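Local structure of glycerol dehydratase (Clostridium butyricum, 1R9D) at residues D326-K331 against N645-S650; Q735-D740 against N777-R782; A746-P751 against L771-Q776; K753-I758 against Q767-D772. The protein is a coenzyme B12-independent glycerol dehydratase of the glycyl radical family, a lyase that probably removes water from glycerol. One frame throughout, in Å; residues are numbered along the deposited sequence.

Interaction 1 of 4, residues D326-K331 against N645-S650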
loop_
_atom_site.group_PDB
_atom_site.type_symbol
_atom_site.label_atom_id
_atom_site.label_comp_id
_atom_site.label_asym_id
_atom_site.label_seq_id
_atom_site.Cartn_x
_atom_site.Cartn_y
_atom_site.Cartn_z
ATOM N N ASP A 326 18.759 -5.449 20.502
ATOM C CA ASP A 326 18.724 -4.499 21.608
ATOM C C ASP A 326 18.918 -5.253 22.929
ATOM O O ASP A 326 18.741 -6.477 22.986
ATOM C CB ASP A 326 17.403 -3.722 21.628
ATOM C CG ASP A 326 16.203 -4.610 21.897
ATOM O OD1 ASP A 326 15.649 -5.183 20.932
ATOM O OD2 ASP A 326 15.823 -4.733 23.078
ATOM N N GLU A 327 19.271 -4.527 23.986
ATOM C CA GLU A 327 19.539 -5.153 25.282
ATOM C C GLU A 327 18.418 -5.962 25.914
ATOM O O GLU A 327 18.687 -6.937 26.619
ATOM C CB GLU A 327 20.060 -4.115 26.288
ATOM C CG GLU A 327 19.255 -2.843 26.395
ATOM C CD GLU A 327 19.929 -1.821 27.302
ATOM O OE1 GLU A 327 21.165 -1.648 27.196
ATOM O OE2 GLU A 327 19.227 -1.188 28.115
ATOM N N ILE A 328 17.172 -5.577 25.678
ATOM C CA ILE A 328 16.053 -6.327 26.239
ATOM C C ILE A 328 15.821 -7.601 25.424
ATOM O O ILE A 328 15.726 -8.699 25.976
ATOM C CB ILE A 328 14.763 -5.477 26.258
ATOM C CG1 ILE A 328 14.965 -4.248 27.150
ATOM C CG2 ILE A 328 13.593 -6.304 26.772
ATOM C CD1 ILE A 328 15.380 -4.584 28.578
ATOM N N SER A 329 15.743 -7.458 24.107
ATOM C CA SER A 329 15.532 -8.607 23.235
ATOM C C SER A 329 16.657 -9.624 23.394
ATOM O O SER A 329 16.460 -10.827 23.214
ATOM C CB SER A 329 15.445 -8.149 21.777
ATOM O OG SER A 329 14.380 -7.235 21.613
ATOM N N THR A 330 17.847 -9.138 23.735
ATOM C CA THR A 330 18.979 -10.028 23.913
ATOM C C THR A 330 18.723 -10.991 25.072
ATOM O O THR A 330 19.295 -12.079 25.118
ATOM C CB THR A 330 20.272 -9.230 24.162
ATOM O OG1 THR A 330 20.524 -8.394 23.026
ATOM C CG2 THR A 330 21.449 -10.172 24.358
ATOM N N LYS A 331 17.859 -10.585 26.000
ATOM C CA LYS A 331 17.510 -11.431 27.138
ATOM C C LYS A 331 16.601 -12.571 26.667
ATOM O O LYS A 331 16.578 -13.644 27.273
ATOM C CB LYS A 331 16.785 -10.619 28.214
ATOM C CG LYS A 331 17.600 -9.484 28.815
ATOM C CD LYS A 331 16.725 -8.637 29.732
ATOM C CE LYS A 331 17.460 -7.412 30.262
ATOM N NZ LYS A 331 18.610 -7.763 31.133
ATOM N N ASN A 645 12.324 -17.415 29.680
ATOM C CA ASN A 645 11.718 -17.842 30.943
ATOM C C ASN A 645 12.397 -17.178 32.145
ATOM O O ASN A 645 11.772 -16.970 33.184
ATOM C CB ASN A 645 11.754 -19.370 31.079
ATOM C CG ASN A 645 13.158 -19.933 31.060
ATOM O OD1 ASN A 645 13.876 -19.823 30.065
ATOM N ND2 ASN A 645 13.556 -20.551 32.165
ATOM N N VAL A 646 13.676 -16.843 32.002
ATOM C CA VAL A 646 14.403 -16.181 33.080
ATOM C C VAL A 646 13.933 -14.730 33.154
ATOM O O VAL A 646 13.543 -14.253 34.216
ATOM C CB VAL A 646 15.927 -16.232 32.837
ATOM C CG1 VAL A 646 16.660 -15.429 33.912
ATOM C CG2 VAL A 646 16.401 -17.683 32.854
ATOM N N TYR A 647 13.950 -14.033 32.020
ATOM C CA TYR A 647 13.505 -12.641 31.975
ATOM C C TYR A 647 12.046 -12.489 32.408
ATOM O O TYR A 647 11.717 -11.601 33.197
ATOM C CB TYR A 647 13.673 -12.068 30.566
ATOM C CG TYR A 647 13.205 -10.637 30.444
ATOM C CD1 TYR A 647 13.788 -9.629 31.211
ATOM C CD2 TYR A 647 12.183 -10.287 29.561
ATOM C CE1 TYR A 647 13.366 -8.305 31.103
ATOM C CE2 TYR A 647 11.755 -8.964 29.446
ATOM C CZ TYR A 647 12.353 -7.981 30.220
ATOM O OH TYR A 647 11.945 -6.671 30.109
ATOM N N PHE A 648 11.168 -13.341 31.881
ATOM C CA PHE A 648 9.751 -13.280 32.245
ATOM C C PHE A 648 9.612 -13.485 33.752
ATOM O O PHE A 648 8.799 -12.830 34.407
ATOM C CB PHE A 648 8.948 -14.363 31.506
ATOM C CG PHE A 648 8.302 -13.890 30.212
ATOM C CD1 PHE A 648 7.582 -14.790 29.417
ATOM C CD2 PHE A 648 8.389 -12.562 29.803
ATOM C CE1 PHE A 648 6.957 -14.369 28.233
ATOM C CE2 PHE A 648 7.767 -12.130 28.619
ATOM C CZ PHE A 648 7.051 -13.037 27.836
ATOM N N GLY A 649 10.415 -14.394 34.296
ATOM C CA GLY A 649 10.365 -14.664 35.723
ATOM C C GLY A 649 10.700 -13.445 36.567
ATOM O O GLY A 649 10.101 -13.221 37.621
ATOM N N SER A 650 11.659 -12.653 36.103
ATOM C CA SER A 650 12.072 -11.451 36.823
ATOM C C SER A 650 10.962 -10.402 36.864
ATOM O O SER A 650 10.969 -9.515 37.721
ATOM C CB SER A 650 13.317 -10.842 36.168
ATOM O OG SER A 650 12.975 -10.115 34.994
HETATM O O HOH W 1 16.277 -14.161 29.960
#
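Lys331 and Tyr647 mark the closest approach of the two backbones, with 6.4 Å between their CA atoms, where a short, weakly bonded helical turn faces helix 644-650. Both side chains leave the backbone toward the other segment. Lys331 lays the aliphatic part of its side chain obliquely against the tyrosine ring, and its CD comes within 3.4 Å of Tyr647 CD1. Tyr647 CG is anti to the backbone N (chi1 179°), which swings the ring out from its helix toward the 326-331 segment. At the phenol end, Ile328 CG2 lies 3.7 Å from Tyr647 OH and also meets CZ. The ring is touched by the lysine along its CD1-CE1 side and by the isoleucine near its hydroxyl.

No direct hydrogen bond crosses the contact. A water bridges the backbones instead: it donates to Lys331 O at 2.8 Å and accepts a weak bond from Tyr647 N. Lys331 O also accepts from Ser643 OG.

Asp326 shapes the turn that carries Ile328 and Lys331. Its OD2 receives a nearly straight bond from Ser329 N (2.9 Å, 173°), from above the carboxylate plane. Ser329 OG donates to the other oxygen, Asp326 OD1, at 2.5 Å on its syn side. Asp326 O is gripped twice by Thr330, through N and OG1. The ring of His332 also meets Tyr647. The arrangement is that of an aspartate-capped helical turn packed at the surface against a helix of the pyruvate formate lyase-like fold.

Interaction 2 of 4, residues Q735-D740 against N777-R782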
loop_
_atom_site.group_PDB
_atom_site.type_symbol
_atom_site.label_atom_id
_atom_site.label_comp_id
_atom_site.label_asym_id
_atom_site.label_seq_id
_atom_site.Cartn_x
_atom_site.Cartn_y
_atom_site.Cartn_z
ATOM N N GLN A 735 14.940 -33.216 24.128
ATOM C CA GLN A 735 16.364 -33.024 23.869
ATOM C C GLN A 735 17.073 -33.151 25.210
ATOM O O GLN A 735 16.452 -32.944 26.254
ATOM C CB GLN A 735 16.602 -31.650 23.254
ATOM C CG GLN A 735 16.164 -30.502 24.133
ATOM C CD GLN A 735 16.104 -29.191 23.386
ATOM O OE1 GLN A 735 16.059 -28.119 23.997
ATOM N NE2 GLN A 735 16.085 -29.263 22.059
ATOM N N PHE A 736 18.365 -33.468 25.190
ATOM C CA PHE A 736 19.088 -33.681 26.438
ATOM C C PHE A 736 20.448 -33.028 26.623
ATOM O O PHE A 736 21.258 -32.970 25.700
ATOM C CB PHE A 736 19.309 -35.181 26.665
ATOM C CG PHE A 736 18.105 -36.031 26.388
ATOM C CD1 PHE A 736 17.813 -36.447 25.092
ATOM C CD2 PHE A 736 17.255 -36.409 27.420
ATOM C CE1 PHE A 736 16.687 -37.229 24.829
ATOM C CE2 PHE A 736 16.129 -37.188 27.170
ATOM C CZ PHE A 736 15.843 -37.600 25.871
ATOM N N ASN A 737 20.686 -32.563 27.844
ATOM C CA ASN A 737 21.975 -32.010 28.224
ATOM C C ASN A 737 22.601 -33.196 28.956
ATOM O O ASN A 737 21.919 -33.903 29.705
ATOM C CB ASN A 737 21.829 -30.841 29.200
ATOM C CG ASN A 737 22.125 -29.495 28.558
ATOM O OD1 ASN A 737 23.055 -29.362 27.757
ATOM N ND2 ASN A 737 21.351 -28.484 28.927
ATOM N N VAL A 738 23.881 -33.438 28.712
ATOM C CA VAL A 738 24.593 -34.527 29.370
ATOM C C VAL A 738 25.953 -33.944 29.708
ATOM O O VAL A 738 26.894 -34.049 28.922
ATOM C CB VAL A 738 24.785 -35.740 28.437
ATOM C CG1 VAL A 738 25.493 -36.867 29.184
ATOM C CG2 VAL A 738 23.439 -36.223 27.921
ATOM N N ILE A 739 26.049 -33.318 30.872
ATOM C CA ILE A 739 27.298 -32.695 31.275
ATOM C C ILE A 739 27.531 -32.744 32.779
ATOM O O ILE A 739 26.591 -32.859 33.571
ATOM C CB ILE A 739 27.335 -31.220 30.813
ATOM C CG1 ILE A 739 28.743 -30.649 30.991
ATOM C CG2 ILE A 739 26.314 -30.406 31.602
ATOM C CD1 ILE A 739 28.900 -29.249 30.448
ATOM N N ASP A 740 28.802 -32.657 33.152
ATOM C CA ASP A 740 29.218 -32.672 34.547
ATOM C C ASP A 740 28.982 -31.277 35.119
ATOM O O ASP A 740 29.529 -30.294 34.613
ATOM C CB ASP A 740 30.705 -33.011 34.630
ATOM C CG ASP A 740 31.145 -33.368 36.030
ATOM O OD1 ASP A 740 30.724 -32.677 36.985
ATOM O OD2 ASP A 740 31.925 -34.337 36.167
ATOM N N ASN A 777 22.952 -19.762 35.271
ATOM C CA ASN A 777 22.449 -20.276 36.541
ATOM C C ASN A 777 21.138 -21.041 36.402
ATOM O O ASN A 777 20.903 -22.002 37.128
ATOM C CB ASN A 777 22.270 -19.138 37.551
ATOM C CG ASN A 777 23.597 -18.552 38.006
ATOM O OD1 ASN A 777 24.638 -19.201 37.901
ATOM N ND2 ASN A 777 23.562 -17.330 38.526
ATOM N N ASP A 778 20.280 -20.617 35.481
ATOM C CA ASP A 778 19.012 -21.310 35.285
ATOM C C ASP A 778 19.294 -22.722 34.774
ATOM O O ASP A 778 18.666 -23.686 35.212
ATOM C CB ASP A 778 18.128 -20.557 34.282
ATOM C CG ASP A 778 16.728 -21.153 34.173
ATOM O OD1 ASP A 778 16.276 -21.421 33.037
ATOM O OD2 ASP A 778 16.080 -21.346 35.223
ATOM N N ILE A 779 20.252 -22.845 33.857
ATOM C CA ILE A 779 20.605 -24.150 33.302
ATOM C C ILE A 779 21.246 -25.052 34.356
ATOM O O ILE A 779 20.943 -26.241 34.438
ATOM C CB ILE A 779 21.566 -24.002 32.099
ATOM C CG1 ILE A 779 20.830 -23.312 30.944
ATOM C CG2 ILE A 779 22.095 -25.365 31.672
ATOM C CD1 ILE A 779 21.721 -22.961 29.755
ATOM N N ILE A 780 22.131 -24.484 35.161
ATOM C CA ILE A 780 22.792 -25.256 36.209
ATOM C C ILE A 780 21.773 -25.745 37.248
ATOM O O ILE A 780 21.918 -26.838 37.803
ATOM C CB ILE A 780 23.881 -24.396 36.912
ATOM C CG1 ILE A 780 25.027 -24.125 35.933
ATOM C CG2 ILE A 780 24.403 -25.104 38.152
ATOM C CD1 ILE A 780 26.022 -23.077 36.415
ATOM N N ALA A 781 20.740 -24.942 37.490
ATOM C CA ALA A 781 19.718 -25.274 38.484
ATOM C C ALA A 781 18.695 -26.317 38.042
ATOM O O ALA A 781 17.911 -26.807 38.859
ATOM C CB ALA A 781 19.002 -24.005 38.931
ATOM N N ARG A 782 18.698 -26.663 36.762
ATOM C CA ARG A 782 17.755 -27.654 36.262
ATOM C C ARG A 782 17.959 -29.004 36.934
ATOM O O ARG A 782 19.068 -29.351 37.344
ATOM C CB ARG A 782 17.908 -27.812 34.752
ATOM C CG ARG A 782 17.439 -26.601 33.980
ATOM C CD ARG A 782 17.755 -26.740 32.504
ATOM N NE ARG A 782 17.380 -25.535 31.772
ATOM C CZ ARG A 782 17.626 -25.340 30.482
ATOM N NH1 ARG A 782 18.250 -26.274 29.777
ATOM N NH2 ARG A 782 17.247 -24.209 29.899
HETATM O O HOH W 2 18.695 -29.300 30.027
#
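Asn737 and Arg782 meet through a shared water. Asn737 ND2 donates to it at 3.0 Å, and Arg782 NH1 donates to the same water oxygen at 3.1 Å. The water thus accepts from an amide and from a guanidinium group, and it joins the two segments without a direct hydrogen bond between them.

The direct contacts are few. Asn737 ND2 lies 3.9 Å from Arg782 NH1. The two side chains cross at about a right angle, with their flat groups turned 36° apart. The approach is oblique to the guanidinium plane. Ile779 CG2 is the apolar neighbour of the amide, 4.2 Å from Asn737 ND2.

Ile779 also supports the arginine from within its own segment. Its CG1 sits over the centre of one guanidinium face, 3.8 Å above the plane. The arginine chain is extended from CG to NE, which carries its head back over this isoleucine and toward the strand.

Both polar groups have further partners. Asn737 ND2 donates to Arg760 O, and Arg782 NH2 donates to Val761 O. The water bridge is therefore one part of a largely buried polar network that also takes in the backbone at residues 760 and 761.

Asn737 belongs to strand 733-738, which pairs in parallel with strand 702-705. Arg782 directly follows helix 773-781, and Lys704 of strand 702-705 donates to the carbonyls of Ile779 and Arg782, tying that helix end to the sheet.

Interaction 3 of 4, residues A746-P751 against L771-Q776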
loop_
_atom_site.group_PDB
_atom_site.type_symbol
_atom_site.label_atom_id
_atom_site.label_comp_id
_atom_site.label_asym_id
_atom_site.label_seq_id
_atom_site.Cartn_x
_atom_site.Cartn_y
_atom_site.Cartn_z
ATOM N N ALA A 746 32.971 -24.467 36.863
ATOM C CA ALA A 746 34.355 -24.093 36.593
ATOM C C ALA A 746 34.410 -23.054 35.476
ATOM O O ALA A 746 35.261 -22.159 35.487
ATOM C CB ALA A 746 35.156 -25.322 36.202
ATOM N N ALA A 747 33.493 -23.183 34.519
ATOM C CA ALA A 747 33.414 -22.270 33.385
ATOM C C ALA A 747 33.008 -20.866 33.814
ATOM O O ALA A 747 33.395 -19.881 33.179
ATOM C CB ALA A 747 32.427 -22.804 32.349
ATOM N N GLN A 748 32.222 -20.767 34.880
ATOM C CA GLN A 748 31.799 -19.460 35.371
ATOM C C GLN A 748 32.957 -18.748 36.064
ATOM O O GLN A 748 33.080 -17.523 35.988
ATOM C CB GLN A 748 30.636 -19.596 36.356
ATOM C CG GLN A 748 29.344 -20.100 35.742
ATOM C CD GLN A 748 28.179 -19.982 36.699
ATOM O OE1 GLN A 748 28.184 -20.583 37.777
ATOM N NE2 GLN A 748 27.173 -19.199 36.315
ATOM N N LYS A 749 33.802 -19.523 36.738
ATOM C CA LYS A 749 34.944 -18.964 37.455
ATOM C C LYS A 749 36.120 -18.613 36.544
ATOM O O LYS A 749 36.778 -17.590 36.744
ATOM C CB LYS A 749 35.407 -19.938 38.545
ATOM C CG LYS A 749 34.406 -20.119 39.679
ATOM C CD LYS A 749 34.952 -21.042 40.762
ATOM C CE LYS A 749 33.955 -21.209 41.903
ATOM N NZ LYS A 749 34.471 -22.103 42.982
ATOM N N ASN A 750 36.384 -19.460 35.554
ATOM C CA ASN A 750 37.486 -19.235 34.619
ATOM C C ASN A 750 37.038 -19.439 33.170
ATOM O O ASN A 750 37.428 -20.409 32.520
ATOM C CB ASN A 750 38.647 -20.181 34.946
ATOM C CG ASN A 750 39.287 -19.879 36.293
ATOM O OD1 ASN A 750 39.988 -18.875 36.451
ATOM N ND2 ASN A 750 39.041 -20.741 37.275
ATOM N N PRO A 751 36.220 -18.512 32.642
ATOM C CA PRO A 751 35.688 -18.551 31.271
ATOM C C PRO A 751 36.753 -18.834 30.217
ATOM O O PRO A 751 36.553 -19.635 29.302
ATOM C CB PRO A 751 35.079 -17.163 31.099
ATOM C CG PRO A 751 34.652 -16.805 32.476
ATOM C CD PRO A 751 35.817 -17.268 33.320
ATOM N N LEU A 771 26.813 -16.731 27.411
ATOM C CA LEU A 771 25.526 -16.519 28.072
ATOM C C LEU A 771 25.605 -15.659 29.324
ATOM O O LEU A 771 26.575 -15.731 30.076
ATOM C CB LEU A 771 24.923 -17.869 28.463
ATOM C CG LEU A 771 24.579 -18.859 27.357
ATOM C CD1 LEU A 771 24.226 -20.208 27.981
ATOM C CD2 LEU A 771 23.411 -18.322 26.543
ATOM N N ASP A 772 24.572 -14.856 29.551
ATOM C CA ASP A 772 24.504 -14.016 30.741
ATOM C C ASP A 772 24.439 -14.968 31.939
ATOM O O ASP A 772 23.893 -16.069 31.831
ATOM C CB ASP A 772 23.254 -13.137 30.686
ATOM C CG ASP A 772 23.137 -12.206 31.876
ATOM O OD1 ASP A 772 22.520 -12.606 32.890
ATOM O OD2 ASP A 772 23.671 -11.075 31.798
ATOM N N LYS A 773 24.999 -14.558 33.072
ATOM C CA LYS A 773 25.005 -15.417 34.256
ATOM C C LYS A 773 23.614 -15.892 34.681
ATOM O O LYS A 773 23.462 -17.004 35.191
ATOM C CB LYS A 773 25.672 -14.701 35.432
ATOM C CG LYS A 773 25.844 -15.589 36.654
ATOM C CD LYS A 773 26.395 -14.820 37.847
ATOM C CE LYS A 773 26.482 -15.716 39.079
ATOM N NZ LYS A 773 27.008 -14.976 40.263
ATOM N N SER A 774 22.607 -15.053 34.476
ATOM C CA SER A 774 21.242 -15.407 34.857
ATOM C C SER A 774 20.762 -16.650 34.112
ATOM O O SER A 774 20.039 -17.476 34.668
ATOM C CB SER A 774 20.293 -14.238 34.581
ATOM O OG SER A 774 20.250 -13.925 33.196
ATOM N N ILE A 775 21.169 -16.776 32.854
ATOM C CA ILE A 775 20.789 -17.917 32.034
ATOM C C ILE A 775 21.680 -19.104 32.382
ATOM O O ILE A 775 21.224 -20.247 32.406
ATOM C CB ILE A 775 20.907 -17.567 30.535
ATOM C CG1 ILE A 775 19.939 -16.425 30.212
ATOM C CG2 ILE A 775 20.618 -18.795 29.671
ATOM C CD1 ILE A 775 20.148 -15.797 28.842
ATOM N N GLN A 776 22.954 -18.836 32.659
ATOM C CA GLN A 776 23.870 -19.910 33.031
ATOM C C GLN A 776 23.354 -20.579 34.302
ATOM O O GLN A 776 23.319 -21.808 34.398
ATOM C CB GLN A 776 25.272 -19.370 33.312
ATOM C CG GLN A 776 25.986 -18.752 32.129
ATOM C CD GLN A 776 27.405 -18.351 32.489
ATOM O OE1 GLN A 776 27.670 -17.951 33.623
ATOM N NE2 GLN A 776 28.318 -18.447 31.529
HETATM O O HOH W 3 31.141 -17.664 32.038
#
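Gln748 and Gln776 join two helices, 741-749 and 773-781, by an amide-amide hydrogen bond. Both belong to the C-terminal part of this glycyl radical family fold. Gln748 NE2 donates to Gln776 OE1 at 3.0 Å, and the bond is nearly straight (168°). The acceptor lies in the amide plane of Gln748. The donor, by contrast, stands above the carbonyl plane of Gln776, 38° out of it. The two amide planes are 58° apart. The two side chains run antiparallel past one another. Both chains are extended beyond CG and reach into the gap between the helices.

Each glutamine has a second polar partner. Gln748 NE2 also donates to Asn777 OD1, and Gln776 NE2 donates to Phe768 O. A water accepts from Gln776 NE2 at 3.0 Å and returns a weak bond to Ala747 O, which gives a second, looser link to helix 741-749.

Carbon contacts add little. Lys773 CG comes within 3.9 Å of Gln748 NE2, and Gln776 CB lies beside the same nitrogen.

The helix that carries Gln776 starts at an N-cap. The backbone carbonyl of Asp772 accepts from both Ile775 N and Gln776 N. The Asp772 side chain holds Ser774 twice: Asp772 OD1 receives Ser774 N at 2.9 Å and Ser774 OG at 2.6 Å, the two donors coming from opposite faces of the carboxylate plane.

Interaction 4 of 4, residues K753-I758 against Q767-D772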
loop_
_atom_site.group_PDB
_atom_site.type_symbol
_atom_site.label_atom_id
_atom_site.label_comp_id
_atom_site.label_asym_id
_atom_site.label_seq_id
_atom_site.Cartn_x
_atom_site.Cartn_y
_atom_site.Cartn_z
ATOM N N LYS A 753 39.279 -20.573 30.221
ATOM C CA LYS A 753 39.682 -21.971 30.114
ATOM C C LYS A 753 38.628 -22.878 29.483
ATOM O O LYS A 753 38.906 -24.044 29.198
ATOM C CB LYS A 753 40.042 -22.522 31.500
ATOM C CG LYS A 753 41.090 -21.713 32.253
ATOM C CD LYS A 753 42.413 -21.671 31.500
ATOM C CE LYS A 753 43.466 -20.883 32.273
ATOM N NZ LYS A 753 44.754 -20.800 31.524
ATOM N N TYR A 754 37.429 -22.346 29.260
ATOM C CA TYR A 754 36.344 -23.141 28.682
ATOM C C TYR A 754 35.665 -22.501 27.473
ATOM O O TYR A 754 34.436 -22.506 27.366
ATOM C CB TYR A 754 35.289 -23.431 29.755
ATOM C CG TYR A 754 35.823 -24.237 30.913
ATOM C CD1 TYR A 754 36.555 -23.630 31.933
ATOM C CD2 TYR A 754 35.653 -25.619 30.957
ATOM C CE1 TYR A 754 37.113 -24.380 32.964
ATOM C CE2 TYR A 754 36.206 -26.380 31.982
ATOM C CZ TYR A 754 36.936 -25.754 32.980
ATOM O OH TYR A 754 37.506 -26.507 33.979
ATOM N N GLN A 755 36.459 -21.964 26.552
ATOM C CA GLN A 755 35.902 -21.318 25.366
ATOM C C GLN A 755 35.100 -22.237 24.445
ATOM O O GLN A 755 34.161 -21.788 23.784
ATOM C CB GLN A 755 37.021 -20.651 24.561
ATOM C CG GLN A 755 37.525 -19.360 25.172
ATOM C CD GLN A 755 38.655 -18.745 24.375
ATOM O OE1 GLN A 755 38.527 -18.508 23.167
ATOM N NE2 GLN A 755 39.774 -18.481 25.046
ATOM N N ASP A 756 35.457 -23.514 24.404
ATOM C CA ASP A 756 34.771 -24.458 23.528
ATOM C C ASP A 756 33.627 -25.231 24.185
ATOM O O ASP A 756 33.058 -26.131 23.574
ATOM C CB ASP A 756 35.785 -25.449 22.952
ATOM C CG ASP A 756 36.227 -26.483 23.969
ATOM O OD1 ASP A 756 36.448 -26.111 25.142
ATOM O OD2 ASP A 756 36.359 -27.667 23.594
ATOM N N LEU A 757 33.291 -24.884 25.423
ATOM C CA LEU A 757 32.214 -25.573 26.135
ATOM C C LEU A 757 30.847 -25.201 25.564
ATOM O O LEU A 757 30.463 -24.035 25.577
ATOM C CB LEU A 757 32.255 -25.225 27.628
ATOM C CG LEU A 757 31.108 -25.793 28.477
ATOM C CD1 LEU A 757 31.170 -27.309 28.483
ATOM C CD2 LEU A 757 31.201 -25.249 29.893
ATOM N N ILE A 758 30.122 -26.202 25.071
ATOM C CA ILE A 758 28.793 -25.992 24.495
ATOM C C ILE A 758 27.730 -26.561 25.426
ATOM O O ILE A 758 27.931 -27.615 26.028
ATOM C CB ILE A 758 28.638 -26.705 23.136
ATOM C CG1 ILE A 758 29.775 -26.305 22.191
ATOM C CG2 ILE A 758 27.283 -26.345 22.513
ATOM C CD1 ILE A 758 29.824 -24.821 21.888
ATOM N N GLN A 767 27.476 -21.378 23.270
ATOM C CA GLN A 767 28.786 -21.357 23.895
ATOM C C GLN A 767 28.469 -20.863 25.300
ATOM O O GLN A 767 28.066 -19.710 25.492
ATOM C CB GLN A 767 29.693 -20.365 23.161
ATOM C CG GLN A 767 31.021 -20.086 23.841
ATOM C CD GLN A 767 31.840 -19.057 23.080
ATOM O OE1 GLN A 767 31.297 -18.078 22.564
ATOM N NE2 GLN A 767 33.153 -19.265 23.017
ATOM N N PHE A 768 28.625 -21.748 26.279
ATOM C CA PHE A 768 28.312 -21.422 27.661
ATOM C C PHE A 768 28.806 -20.058 28.151
ATOM O O PHE A 768 28.044 -19.309 28.765
ATOM C CB PHE A 768 28.843 -22.525 28.582
ATOM C CG PHE A 768 28.398 -22.389 30.009
ATOM C CD1 PHE A 768 27.074 -22.633 30.365
ATOM C CD2 PHE A 768 29.297 -21.995 30.996
ATOM C CE1 PHE A 768 26.652 -22.488 31.687
ATOM C CE2 PHE A 768 28.884 -21.847 32.319
ATOM C CZ PHE A 768 27.559 -22.094 32.665
ATOM N N ILE A 769 30.066 -19.723 27.877
ATOM C CA ILE A 769 30.612 -18.452 28.346
ATOM C C ILE A 769 30.061 -17.207 27.653
ATOM O O ILE A 769 30.382 -16.086 28.053
ATOM C CB ILE A 769 32.168 -18.421 28.259
ATOM C CG1 ILE A 769 32.626 -18.498 26.803
ATOM C CG2 ILE A 769 32.753 -19.574 29.065
ATOM C CD1 ILE A 769 34.126 -18.292 26.623
ATOM N N SER A 770 29.236 -17.387 26.624
ATOM C CA SER A 770 28.661 -16.239 25.922
ATOM C C SER A 770 27.317 -15.863 26.539
ATOM O O SER A 770 26.759 -14.807 26.241
ATOM C CB SER A 770 28.468 -16.547 24.430
ATOM O OG SER A 770 27.382 -17.442 24.213
ATOM N N LEU A 771 26.813 -16.731 27.411
ATOM C CA LEU A 771 25.526 -16.519 28.072
ATOM C C LEU A 771 25.605 -15.659 29.324
ATOM O O LEU A 771 26.575 -15.731 30.076
ATOM C CB LEU A 771 24.923 -17.869 28.463
ATOM C CG LEU A 771 24.579 -18.859 27.357
ATOM C CD1 LEU A 771 24.226 -20.208 27.981
ATOM C CD2 LEU A 771 23.411 -18.322 26.543
ATOM N N ASP A 772 24.572 -14.856 29.551
ATOM C CA ASP A 772 24.504 -14.016 30.741
ATOM C C ASP A 772 24.439 -14.968 31.939
ATOM O O ASP A 772 23.893 -16.069 31.831
ATOM C CB ASP A 772 23.254 -13.137 30.686
ATOM C CG ASP A 772 23.137 -12.206 31.876
ATOM O OD1 ASP A 772 22.520 -12.606 32.890
ATOM O OD2 ASP A 772 23.671 -11.075 31.798
HETATM O O HOH W 4 31.870 -21.827 26.625
#
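Gln767 reaches across to the backbone of Gln755 with its side-chain amide. Gln767 NE2 donates to Gln755 O at 2.8 Å, in the carbonyl plane and on a lone pair. CG anti to the backbone N (chi1 171°) and a chain extended beyond it bring the amide to that carbonyl. The amide's other end, OE1, accepts from Arg81.

Leu757 and Phe768 run alongside each other with their ends in the same direction. Leu757 CD2 packs 3.8 Å from Phe768 CB and meets the ring obliquely near CD2. The backbones of the same two residues are joined too: Phe768 N donates to Leu757 O at 3.0 Å. Ile769 crosses Gln755 obliquely, its CD1 resting 3.7 Å from Gln755 CA and also touching CG. The methyl of Ile758 CD1 approaches Gln767 CA, where the two residues form an antiparallel non-hydrogen-bonded pair.

A water sits among the backbones. It donates to Tyr754 O and Leu757 O, each at 2.8 Å, and accepts from Ile769 N at 3.0 Å. It thereby links the type I turn of residues 754-757 to the 3-10 segment 768-770.

The contact lies at the base of the hairpin of strands 758-760 and 765-767, the loop that bears Gly763, the predicted radical site. Ala747 of helix 741-749 packs on Leu757 and Phe768, and helix 773-781 follows directly after residue 772.

Following the chain, interaction 1 comes first and closes a loop of more than 300 residues, ending at helix 644-650. The other three come later. Interaction 2 closes the loop from strand 733-738 to the end of helix 773-781. Interactions 3 and 4 are nested inside it. Interaction 4 opens after interaction 3, and both close on the same stretch, sharing Leu771 and Asp772. Their centres are about 7 Å apart, and Ala746 of interaction 3 packs against the Tyr754 hydroxyl of interaction 4. Helix 773-781 serves both interactions 2 and 3. It also reaches interaction 1, where Asp778 probably accepts from Asn645 and packs on Val646, tying the earlier helix to the C-terminal region.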